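Local coordinates for protein Pro-Pro endopeptidase (Paenibacillus alvei, PDB 6FPC) that cleaves peptide bonds between two proline residues as a secreted zinc-dependent endopeptidase, acting on a cell-surface protein and so possibly regulating bacterial adhesion, at residues Asp8-Leu13 against Val46-Thr51; Ala62-Val67 against Leu77-Val82; Val90-Gly95 against Asn107-Glu112; Thr113-Asp118 against Tyr156-Ala161. One frame throughout, in Å; residues are numbered along the deposited sequence.

Contact 1 of 4, residues Asp8-Leu13 against Val46-Thr51; sequences DKLVVL and VKIKLT
Leu10 and Ile48 meet on the tight side of this contact: Leu10 CD2 lies 3.7 Å from Ile48 CD1, the two chains crossing obliquely. Leu10 CG is anti to its backbone N (chi1 -178°), and its other methyl, CD1, comes within 3.3 Å of Val46 O. Farther along the same face Leu50 CD1 touches two partners, Val11 CG1 and Leu13 CD2; Leu13 and Leu50 lie side by side and point the same way. Helix 20-30 covers this face, with Leu30 against Val11 and Ile48 and Met26 against Leu50. The backbones pair as parallel strands at the edge of the sheet, joined through helices 20-30 and 35-43 in a beta-alpha-beta crossover. Ile48 N gives to Leu10 O at 2.9 Å, Val12 N to Ile48 O at 2.8 Å and Leu50 N to Val12 O at 3.2 Å. Beyond that last, longer bond a water bridges the strands, donating to Val12 O and Leu50 O. The opposite face is looser and partly exposed. There Val12 CG2 rests on the aliphatic chain of Lys47, 3.7 Å from its CD, while Lys49 CG lies 4.0 Å from Val12 CB and the extended chain leads away to a salt bridge with Glu60.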
# COMPACT_ATOMS: atom_id res chain seq x y z
N ASP A 8 12.87 -12.06 3.63
CA ASP A 8 13.61 -12.99 2.77
C ASP A 8 12.66 -14.07 2.21
O ASP A 8 12.94 -14.61 1.15
CB ASP A 8 14.75 -13.64 3.56
CG ASP A 8 15.82 -12.67 4.04
OD1 ASP A 8 15.80 -11.50 3.60
OD2 ASP A 8 16.68 -13.09 4.84
N LYS A 9 11.55 -14.38 2.90
CA LYS A 9 10.59 -15.35 2.37
C LYS A 9 9.28 -14.69 1.89
O LYS A 9 8.68 -15.18 0.93
CB LYS A 9 10.33 -16.51 3.33
CG LYS A 9 9.79 -16.14 4.70
CD LYS A 9 9.67 -17.40 5.55
CE LYS A 9 8.92 -17.08 6.82
NZ LYS A 9 8.92 -18.23 7.76
N LEU A 10 8.85 -13.59 2.54
CA LEU A 10 7.64 -12.83 2.21
C LEU A 10 7.79 -12.05 0.89
O LEU A 10 6.84 -11.99 0.09
CB LEU A 10 7.27 -11.89 3.38
CG LEU A 10 6.00 -11.03 3.28
CD1 LEU A 10 4.73 -11.88 3.34
CD2 LEU A 10 5.93 -10.04 4.41
N VAL A 11 8.97 -11.43 0.67
CA VAL A 11 9.24 -10.66 -0.55
C VAL A 11 9.74 -11.61 -1.62
O VAL A 11 10.75 -12.29 -1.42
CB VAL A 11 10.19 -9.45 -0.34
CG1 VAL A 11 10.58 -8.79 -1.67
CG2 VAL A 11 9.55 -8.43 0.60
N VAL A 12 9.03 -11.68 -2.75
CA VAL A 12 9.41 -12.53 -3.86
C VAL A 12 9.97 -11.65 -4.99
O VAL A 12 9.25 -10.83 -5.55
CB VAL A 12 8.28 -13.49 -4.32
CG1 VAL A 12 8.72 -14.36 -5.50
CG2 VAL A 12 7.82 -14.39 -3.16
N LEU A 13 11.27 -11.78 -5.26
CA LEU A 13 11.96 -11.01 -6.31
C LEU A 13 11.80 -11.75 -7.64
O LEU A 13 11.55 -12.96 -7.61
CB LEU A 13 13.46 -10.78 -5.94
CG LEU A 13 13.73 -9.97 -4.66
CD1 LEU A 13 15.18 -9.90 -4.36
CD2 LEU A 13 13.15 -8.56 -4.73
N VAL A 46 0.19 -14.60 1.98
CA VAL A 46 0.48 -13.35 1.27
C VAL A 46 1.92 -13.39 0.81
O VAL A 46 2.78 -13.88 1.54
CB VAL A 46 0.18 -12.05 2.10
CG1 VAL A 46 0.68 -10.78 1.38
CG2 VAL A 46 -1.31 -11.92 2.39
N LYS A 47 2.16 -12.91 -0.40
CA LYS A 47 3.49 -12.72 -0.96
C LYS A 47 3.57 -11.28 -1.46
O LYS A 47 2.59 -10.76 -1.99
CB LYS A 47 3.83 -13.73 -2.08
CG LYS A 47 4.12 -15.17 -1.59
CD LYS A 47 5.30 -15.30 -0.61
CE LYS A 47 5.77 -16.74 -0.42
NZ LYS A 47 4.67 -17.67 -0.02
N ILE A 48 4.69 -10.62 -1.22
CA ILE A 48 4.93 -9.27 -1.72
C ILE A 48 5.85 -9.46 -2.91
O ILE A 48 7.05 -9.72 -2.75
CB ILE A 48 5.50 -8.28 -0.68
CG1 ILE A 48 4.58 -8.13 0.54
CG2 ILE A 48 5.83 -6.92 -1.35
CD1 ILE A 48 5.29 -7.52 1.75
N LYS A 49 5.29 -9.37 -4.11
CA LYS A 49 6.06 -9.56 -5.34
C LYS A 49 6.50 -8.23 -5.94
O LYS A 49 5.66 -7.41 -6.31
CB LYS A 49 5.25 -10.39 -6.35
CG LYS A 49 5.03 -11.82 -5.89
CD LYS A 49 4.39 -12.69 -6.95
CE LYS A 49 4.10 -14.08 -6.41
NZ LYS A 49 3.44 -14.93 -7.42
N LEU A 50 7.82 -8.02 -6.01
CA LEU A 50 8.38 -6.81 -6.63
C LEU A 50 8.66 -7.22 -8.06
O LEU A 50 9.35 -8.21 -8.29
CB LEU A 50 9.66 -6.36 -5.90
CG LEU A 50 9.55 -6.15 -4.38
CD1 LEU A 50 10.86 -5.68 -3.81
CD2 LEU A 50 8.37 -5.24 -3.99
N THR A 51 8.04 -6.53 -9.01
CA THR A 51 8.11 -6.91 -10.41
C THR A 51 8.98 -5.99 -11.25
O THR A 51 8.97 -4.78 -11.04
CB THR A 51 6.68 -7.02 -10.99
OG1 THR A 51 6.10 -5.72 -11.16
CG2 THR A 51 5.74 -7.86 -10.10
O HOH W 1 8.38 -10.75 -8.18

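Contact 2 of 4, residues Ala62-Val67 against Leu77-Val82; sequences AYLKGV and LTWDDV
Asp80 holds CG anti to its own carbonyl carbon (chi1 -52°), and Thr78 keeps OG1 between its backbone N and carbonyl carbon (chi1 60°); these torsions bring Thr78 OG1 to Asp80 OD2, which also accepts from Gly66 N. Asp80 OD2 is thus gripped twice. Gly66 N gives to its syn lone pair at 2.8 Å, and Thr78 OG1 donates from the anti side at 2.7 Å, slightly out of the carboxylate plane. Residues 64-67 form a type II beta turn with Gly66, at positive phi, in its third position. The turn's last carbonyl, Val67 O, accepts Trp79 N at 2.9 Å, nearly along the C=O axis. The Trp79 indole packs against both ends of the turn: Leu64 CD2 sits over one face, 4.1 Å from the centroid of the five-membered ring, while Val67 CB meets the ring edge 4.0 Å from CD1. Lys65 crosses Asp80 at about a right angle, its CG 3.4 Å from OD1. A water links Lys65 NZ to that oxygen, and NZ also bonds to Asn57. The whole contact is a surface turn packed on a short 3-10 segment, both within the long connection between strands 47-51 and 84-86; Thr56 touches Leu64 and Lys65 from the start of that connection, and Pro69 packs on Trp79.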
# COMPACT_ATOMS: atom_id res chain seq x y z
N ALA A 62 -2.17 -11.77 -14.96
CA ALA A 62 -2.31 -11.68 -16.41
C ALA A 62 -3.76 -11.52 -16.84
O ALA A 62 -4.02 -10.83 -17.82
CB ALA A 62 -1.68 -12.88 -17.11
N TYR A 63 -4.71 -12.06 -16.05
CA TYR A 63 -6.15 -11.96 -16.33
C TYR A 63 -6.66 -10.51 -16.38
O TYR A 63 -7.73 -10.28 -16.94
CB TYR A 63 -6.97 -12.84 -15.33
CG TYR A 63 -7.16 -12.25 -13.95
CD1 TYR A 63 -8.30 -11.51 -13.64
CD2 TYR A 63 -6.18 -12.40 -12.97
CE1 TYR A 63 -8.47 -10.95 -12.37
CE2 TYR A 63 -6.35 -11.85 -11.69
CZ TYR A 63 -7.51 -11.14 -11.40
OH TYR A 63 -7.66 -10.58 -10.15
N LEU A 64 -5.92 -9.54 -15.79
CA LEU A 64 -6.28 -8.11 -15.77
C LEU A 64 -5.83 -7.35 -17.04
O LEU A 64 -6.19 -6.18 -17.22
CB LEU A 64 -5.69 -7.42 -14.53
CG LEU A 64 -6.21 -7.94 -13.19
CD1 LEU A 64 -5.34 -7.42 -12.06
CD2 LEU A 64 -7.68 -7.59 -13.02
N LYS A 65 -5.03 -8.00 -17.89
CA LYS A 65 -4.54 -7.38 -19.13
C LYS A 65 -5.68 -6.84 -19.97
O LYS A 65 -6.67 -7.54 -20.17
CB LYS A 65 -3.67 -8.33 -19.95
CG LYS A 65 -2.26 -8.45 -19.37
CD LYS A 65 -1.36 -9.34 -20.22
CE LYS A 65 -0.10 -9.72 -19.47
NZ LYS A 65 0.89 -8.62 -19.42
N GLY A 66 -5.59 -5.56 -20.31
CA GLY A 66 -6.57 -4.88 -21.15
C GLY A 66 -7.91 -4.60 -20.50
O GLY A 66 -8.86 -4.30 -21.20
N VAL A 67 -8.00 -4.72 -19.17
CA VAL A 67 -9.23 -4.48 -18.43
C VAL A 67 -9.15 -3.09 -17.79
O VAL A 67 -8.10 -2.73 -17.23
CB VAL A 67 -9.48 -5.60 -17.40
CG1 VAL A 67 -10.70 -5.28 -16.52
CG2 VAL A 67 -9.66 -6.94 -18.10
N LEU A 77 -6.99 4.12 -19.79
CA LEU A 77 -6.24 3.38 -18.78
C LEU A 77 -6.72 1.92 -18.68
O LEU A 77 -7.92 1.66 -18.71
CB LEU A 77 -6.41 4.06 -17.42
CG LEU A 77 -5.41 3.62 -16.34
CD1 LEU A 77 -4.18 4.54 -16.33
CD2 LEU A 77 -6.08 3.62 -14.96
N THR A 78 -5.77 1.00 -18.51
CA THR A 78 -6.06 -0.42 -18.22
C THR A 78 -5.21 -0.79 -17.02
O THR A 78 -4.29 -0.05 -16.69
CB THR A 78 -5.83 -1.35 -19.43
OG1 THR A 78 -4.46 -1.25 -19.82
CG2 THR A 78 -6.76 -1.05 -20.62
N TRP A 79 -5.44 -1.98 -16.42
CA TRP A 79 -4.65 -2.49 -15.29
C TRP A 79 -3.13 -2.61 -15.63
O TRP A 79 -2.28 -2.55 -14.74
CB TRP A 79 -5.21 -3.82 -14.82
CG TRP A 79 -6.41 -3.69 -13.93
CD1 TRP A 79 -7.71 -3.86 -14.28
CD2 TRP A 79 -6.42 -3.28 -12.55
NE1 TRP A 79 -8.54 -3.62 -13.21
CE2 TRP A 79 -7.77 -3.22 -12.14
CE3 TRP A 79 -5.42 -2.87 -11.65
CZ2 TRP A 79 -8.15 -2.85 -10.84
CZ3 TRP A 79 -5.79 -2.54 -10.35
CH2 TRP A 79 -7.15 -2.45 -9.98
N ASP A 80 -2.81 -2.74 -16.91
CA ASP A 80 -1.43 -2.80 -17.42
C ASP A 80 -0.64 -1.55 -17.00
O ASP A 80 0.56 -1.63 -16.82
CB ASP A 80 -1.45 -2.87 -18.95
CG ASP A 80 -2.34 -3.97 -19.47
OD1 ASP A 80 -1.83 -5.07 -19.73
OD2 ASP A 80 -3.57 -3.74 -19.60
N ASP A 81 -1.32 -0.41 -16.84
CA ASP A 81 -0.72 0.89 -16.47
C ASP A 81 -0.59 1.10 -14.97
O ASP A 81 -0.00 2.10 -14.55
CB ASP A 81 -1.62 2.02 -16.96
CG ASP A 81 -1.85 2.02 -18.46
OD1 ASP A 81 -0.88 1.75 -19.21
OD2 ASP A 81 -3.00 2.27 -18.88
N VAL A 82 -1.23 0.25 -14.17
CA VAL A 82 -1.31 0.41 -12.72
C VAL A 82 -0.01 -0.16 -12.06
O VAL A 82 0.29 -1.33 -12.25
CB VAL A 82 -2.61 -0.20 -12.13
CG1 VAL A 82 -2.63 -0.07 -10.60
CG2 VAL A 82 -3.86 0.47 -12.74
O HOH W 2 0.77 -5.87 -19.70

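Contact 3 of 4, residues Val90-Gly95 against Asn107-Glu112; sequences VAVRIG and NLEIHE. With CD (cadmium ion), chain F.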
# COMPACT_ATOMS: atom_id res chain seq x y z
N VAL A 90 0.60 -9.02 -3.08
CA VAL A 90 0.84 -7.58 -3.13
C VAL A 90 1.85 -7.46 -4.27
O VAL A 90 2.91 -8.06 -4.20
CB VAL A 90 1.37 -7.01 -1.79
CG1 VAL A 90 1.70 -5.52 -1.91
CG2 VAL A 90 0.35 -7.24 -0.67
N ALA A 91 1.49 -6.83 -5.37
CA ALA A 91 2.41 -6.74 -6.51
C ALA A 91 2.76 -5.29 -6.70
O ALA A 91 1.85 -4.45 -6.74
CB ALA A 91 1.76 -7.31 -7.75
N VAL A 92 4.06 -4.97 -6.73
CA VAL A 92 4.55 -3.57 -6.85
C VAL A 92 5.69 -3.52 -7.88
O VAL A 92 6.66 -4.26 -7.78
CB VAL A 92 5.00 -3.01 -5.46
CG1 VAL A 92 5.54 -1.57 -5.57
CG2 VAL A 92 3.87 -3.05 -4.43
N ARG A 93 5.59 -2.62 -8.85
CA ARG A 93 6.60 -2.50 -9.88
C ARG A 93 7.87 -1.80 -9.35
O ARG A 93 7.79 -0.72 -8.76
CB ARG A 93 6.02 -1.75 -11.10
CG ARG A 93 6.87 -1.94 -12.31
CD ARG A 93 6.30 -1.33 -13.56
NE ARG A 93 7.24 -1.57 -14.65
CZ ARG A 93 6.95 -1.45 -15.95
NH1 ARG A 93 5.74 -1.09 -16.33
NH2 ARG A 93 7.88 -1.70 -16.86
N ILE A 94 9.03 -2.42 -9.59
CA ILE A 94 10.35 -1.94 -9.18
C ILE A 94 10.64 -0.60 -9.85
O ILE A 94 10.60 -0.54 -11.08
CB ILE A 94 11.47 -2.98 -9.52
CG1 ILE A 94 11.28 -4.27 -8.69
CG2 ILE A 94 12.86 -2.38 -9.31
CD1 ILE A 94 11.98 -5.49 -9.24
N GLY A 95 10.95 0.42 -9.05
CA GLY A 95 11.24 1.78 -9.53
C GLY A 95 10.08 2.74 -9.46
O GLY A 95 10.23 3.94 -9.74
N ASN A 107 4.47 6.15 -0.68
CA ASN A 107 5.30 4.99 -0.94
C ASN A 107 4.43 3.84 -1.38
O ASN A 107 3.66 3.30 -0.59
CB ASN A 107 6.13 4.60 0.27
CG ASN A 107 7.01 3.40 -0.03
OD1 ASN A 107 6.65 2.27 0.28
ND2 ASN A 107 8.14 3.61 -0.67
N LEU A 108 4.60 3.44 -2.64
CA LEU A 108 3.76 2.42 -3.23
C LEU A 108 3.76 1.08 -2.48
O LEU A 108 2.68 0.59 -2.14
CB LEU A 108 4.10 2.22 -4.72
CG LEU A 108 3.16 1.32 -5.52
CD1 LEU A 108 1.71 1.86 -5.51
CD2 LEU A 108 3.65 1.21 -6.94
N GLU A 109 4.94 0.51 -2.20
CA GLU A 109 5.01 -0.81 -1.55
C GLU A 109 4.43 -0.81 -0.14
O GLU A 109 3.73 -1.76 0.20
CB GLU A 109 6.43 -1.43 -1.58
CG GLU A 109 7.53 -0.62 -0.89
CD GLU A 109 8.22 0.43 -1.75
OE1 GLU A 109 7.65 0.80 -2.81
OE2 GLU A 109 9.30 0.91 -1.35
N ILE A 110 4.64 0.27 0.65
CA ILE A 110 4.05 0.30 2.00
C ILE A 110 2.54 0.41 1.89
O ILE A 110 1.82 -0.37 2.55
CB ILE A 110 4.67 1.38 2.92
CG1 ILE A 110 6.12 0.99 3.29
CG2 ILE A 110 3.82 1.58 4.19
CD1 ILE A 110 6.97 2.20 3.82
N HIS A 111 2.05 1.35 1.04
CA HIS A 111 0.62 1.60 0.82
C HIS A 111 -0.12 0.30 0.44
O HIS A 111 -1.10 -0.08 1.09
CB HIS A 111 0.42 2.67 -0.28
CG HIS A 111 -1.02 2.94 -0.60
ND1 HIS A 111 -1.70 3.99 -0.01
CD2 HIS A 111 -1.87 2.28 -1.41
CE1 HIS A 111 -2.92 3.96 -0.51
NE2 HIS A 111 -3.07 2.95 -1.36
N GLU A 112 0.37 -0.40 -0.59
CA GLU A 112 -0.27 -1.63 -1.07
C GLU A 112 -0.18 -2.76 -0.04
O GLU A 112 -1.15 -3.49 0.12
CB GLU A 112 0.24 -2.05 -2.46
CG GLU A 112 -0.15 -1.04 -3.55
CD GLU A 112 -1.65 -0.89 -3.80
OE1 GLU A 112 -2.06 0.17 -4.32
OE2 GLU A 112 -2.42 -1.83 -3.48
CD CD F . -4.95 2.12 -2.17
O HOH W 3 -4.85 1.12 -3.96
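Glu112 and Val90 meet near the middle of the protein, and the glutamate then runs on to the metal site. Its CB lies 3.8 Å from Val90 CG1, with Val92 CG2 a little farther off. CG stands anti to the carbonyl carbon (chi1 -66°), and a bend at chi2 (-63°) carries CD away from the strand. CD reaches the edge of the His111 ring, in its plane. At the tip, OE1 accepts a hydrogen bond of 3.0 Å from a water that is itself bound to the cadmium ion, and OE1 stays 4.1 Å from the ion. His111 NE2 binds the same ion at 2.2 Å, in the site that also takes zinc. These two residues open the HExxH motif of the metalloprotease, in which Glu112 is the predicted proton acceptor. Val92 packs the earlier turn of the helix: Val92 CG1 lies 3.6 Å from Leu108 CD2, the two chains sliding past each other in opposite directions, and Val92 CG2 lies 3.8 Å from Glu109 CA. Asn107 caps the helix, its OD1 accepting from Ile110 N at 2.9 Å. Strand 90-93 runs nearly antiparallel to helix 108-112, between strands 47-51 and 84-86 of the sheet; Met26 of helix 20-30 touches Val92 and Glu109, and helix 153-166 flanks Ile110 and His111.

Contact 4 of 4, residues Thr113-Asp118 against Tyr156-Ala161; sequences TLHAVD and YFAEAA. With CD (cadmium ion), chain F.
The methyl of Ala158 lies over one face of the His115 imidazole, offset toward the rim at CE1 and NE2, with Ala158 CB 3.8 Å from the ring centroid: a CH-pi contact on a metal-binding histidine. His115 is the second histidine of the HExxH motif, and the pairing joins its helix, 108-121, to helix 153-166, which supplies the ligand Glu155, an arrangement characteristic of gluzincins. The segments' axes approach to 8.8 Å at 123°. Although the CB of His115 points away from the other helix, chi1 (-80°) sets CG anti to the carbonyl carbon, and the ring beyond it comes nearer. Its NE2 binds the cadmium ion at 2.2 Å, with His111, Tyr148 and Glu155 completing the protein ligands of the site. Farther along, the Phe157 ring inserts beside Leu114 and Asp118. Asp118 OD1 lies over one ring face, the carboxylate and ring planes 27° apart, and Asp118 CB is 3.8 Å from Phe157 CD2; the carboxylate's OD2 bonds to Ser126. Leu114 O meets the ring edge in plane, 3.7 Å from Phe157 CE2. Leu114 and Phe157 cross at about a right angle, and Leu114 CD1 ends 3.7 Å from Ala161 CB.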
# COMPACT_ATOMS: atom_id res chain seq x y z
N THR A 113 0.94 -2.87 0.69
CA THR A 113 1.06 -3.91 1.72
C THR A 113 0.05 -3.66 2.84
O THR A 113 -0.55 -4.60 3.33
CB THR A 113 2.51 -4.04 2.23
OG1 THR A 113 3.36 -4.31 1.13
CG2 THR A 113 2.68 -5.18 3.27
N LEU A 114 -0.18 -2.39 3.21
CA LEU A 114 -1.09 -2.04 4.31
C LEU A 114 -2.54 -2.39 3.99
O LEU A 114 -3.29 -2.68 4.92
CB LEU A 114 -0.88 -0.57 4.76
CG LEU A 114 0.05 -0.36 5.99
CD1 LEU A 114 -0.58 -0.85 7.27
CD2 LEU A 114 1.40 -1.04 5.84
N HIS A 115 -2.92 -2.45 2.68
CA HIS A 115 -4.25 -2.93 2.30
C HIS A 115 -4.38 -4.41 2.71
O HIS A 115 -5.40 -4.78 3.30
CB HIS A 115 -4.54 -2.77 0.80
CG HIS A 115 -4.95 -1.38 0.38
ND1 HIS A 115 -6.03 -0.74 0.95
CD2 HIS A 115 -4.45 -0.60 -0.62
CE1 HIS A 115 -6.14 0.42 0.32
NE2 HIS A 115 -5.22 0.55 -0.63
N ALA A 116 -3.36 -5.25 2.41
CA ALA A 116 -3.38 -6.68 2.77
C ALA A 116 -3.41 -6.85 4.29
O ALA A 116 -4.13 -7.71 4.78
CB ALA A 116 -2.18 -7.40 2.17
N VAL A 117 -2.68 -6.00 5.04
CA VAL A 117 -2.67 -6.01 6.52
C VAL A 117 -4.09 -5.73 7.03
O VAL A 117 -4.61 -6.47 7.87
CB VAL A 117 -1.65 -4.98 7.09
CG1 VAL A 117 -1.73 -4.89 8.62
CG2 VAL A 117 -0.22 -5.28 6.64
N ASP A 118 -4.73 -4.66 6.50
CA ASP A 118 -6.10 -4.30 6.88
C ASP A 118 -7.06 -5.47 6.64
O ASP A 118 -7.77 -5.88 7.57
CB ASP A 118 -6.55 -3.08 6.06
CG ASP A 118 -7.88 -2.48 6.46
OD1 ASP A 118 -8.29 -2.65 7.65
OD2 ASP A 118 -8.50 -1.82 5.60
N TYR A 156 -7.76 5.74 3.24
CA TYR A 156 -7.26 6.60 4.32
C TYR A 156 -6.42 5.76 5.28
O TYR A 156 -5.32 6.18 5.67
CB TYR A 156 -8.41 7.30 5.06
CG TYR A 156 -7.91 8.31 6.07
CD1 TYR A 156 -7.05 9.34 5.69
CD2 TYR A 156 -8.24 8.20 7.42
CE1 TYR A 156 -6.54 10.24 6.62
CE2 TYR A 156 -7.74 9.10 8.36
CZ TYR A 156 -6.91 10.13 7.95
OH TYR A 156 -6.43 11.04 8.85
N PHE A 157 -6.87 4.52 5.57
CA PHE A 157 -6.11 3.60 6.42
C PHE A 157 -4.73 3.36 5.83
O PHE A 157 -3.73 3.63 6.47
CB PHE A 157 -6.84 2.26 6.66
CG PHE A 157 -5.99 1.34 7.50
CD1 PHE A 157 -5.95 1.47 8.88
CD2 PHE A 157 -5.14 0.40 6.89
CE1 PHE A 157 -5.12 0.65 9.66
CE2 PHE A 157 -4.29 -0.40 7.68
CZ PHE A 157 -4.29 -0.27 9.05
N ALA A 158 -4.67 2.90 4.57
CA ALA A 158 -3.40 2.58 3.92
C ALA A 158 -2.45 3.80 3.80
O ALA A 158 -1.24 3.68 4.04
CB ALA A 158 -3.66 1.98 2.55
N GLU A 159 -2.99 4.97 3.44
CA GLU A 159 -2.15 6.14 3.26
C GLU A 159 -1.69 6.76 4.60
O GLU A 159 -0.51 7.10 4.74
CB GLU A 159 -2.86 7.16 2.37
CG GLU A 159 -1.91 8.19 1.74
CD GLU A 159 -0.67 7.67 1.02
OE1 GLU A 159 -0.70 6.55 0.47
OE2 GLU A 159 0.35 8.40 1.01
N ALA A 160 -2.62 6.90 5.57
CA ALA A 160 -2.30 7.42 6.92
C ALA A 160 -1.32 6.47 7.66
O ALA A 160 -0.42 6.97 8.34
CB ALA A 160 -3.55 7.63 7.73
N ALA A 161 -1.45 5.11 7.47
CA ALA A 161 -0.50 4.15 8.06
C ALA A 161 0.88 4.33 7.38
O ALA A 161 1.92 4.23 8.05
CB ALA A 161 -0.99 2.72 7.91
CD CD F . -4.95 2.12 -2.17
O HOH W 3 -4.85 1.12 -3.96

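Contacts 1, 3 and 4 touch one another, from the edge of the sheet to the helix that carries the metal ligands. Contacts 1 and 3 share the sheet, their centres 11 Å apart, with Lys49 N 2.7 Å from Val90 O. Contacts 3 and 4 share helix 108-121, the cadmium ion and its water, with centres 12 Å apart; a hydrogen bond from His111 ND1 to Glu159 OE1, 2.8 Å, ties the second helix of contact 4 to the first metal histidine. Ile48 CD1 of contact 1 touches Thr113 OG1 of contact 4 at 3.8 Å. Contact 2 stands apart, its nearest atoms about 5 Å from contact 3, yet the side chain of Trp79 lies about 8 Å from that of Glu112.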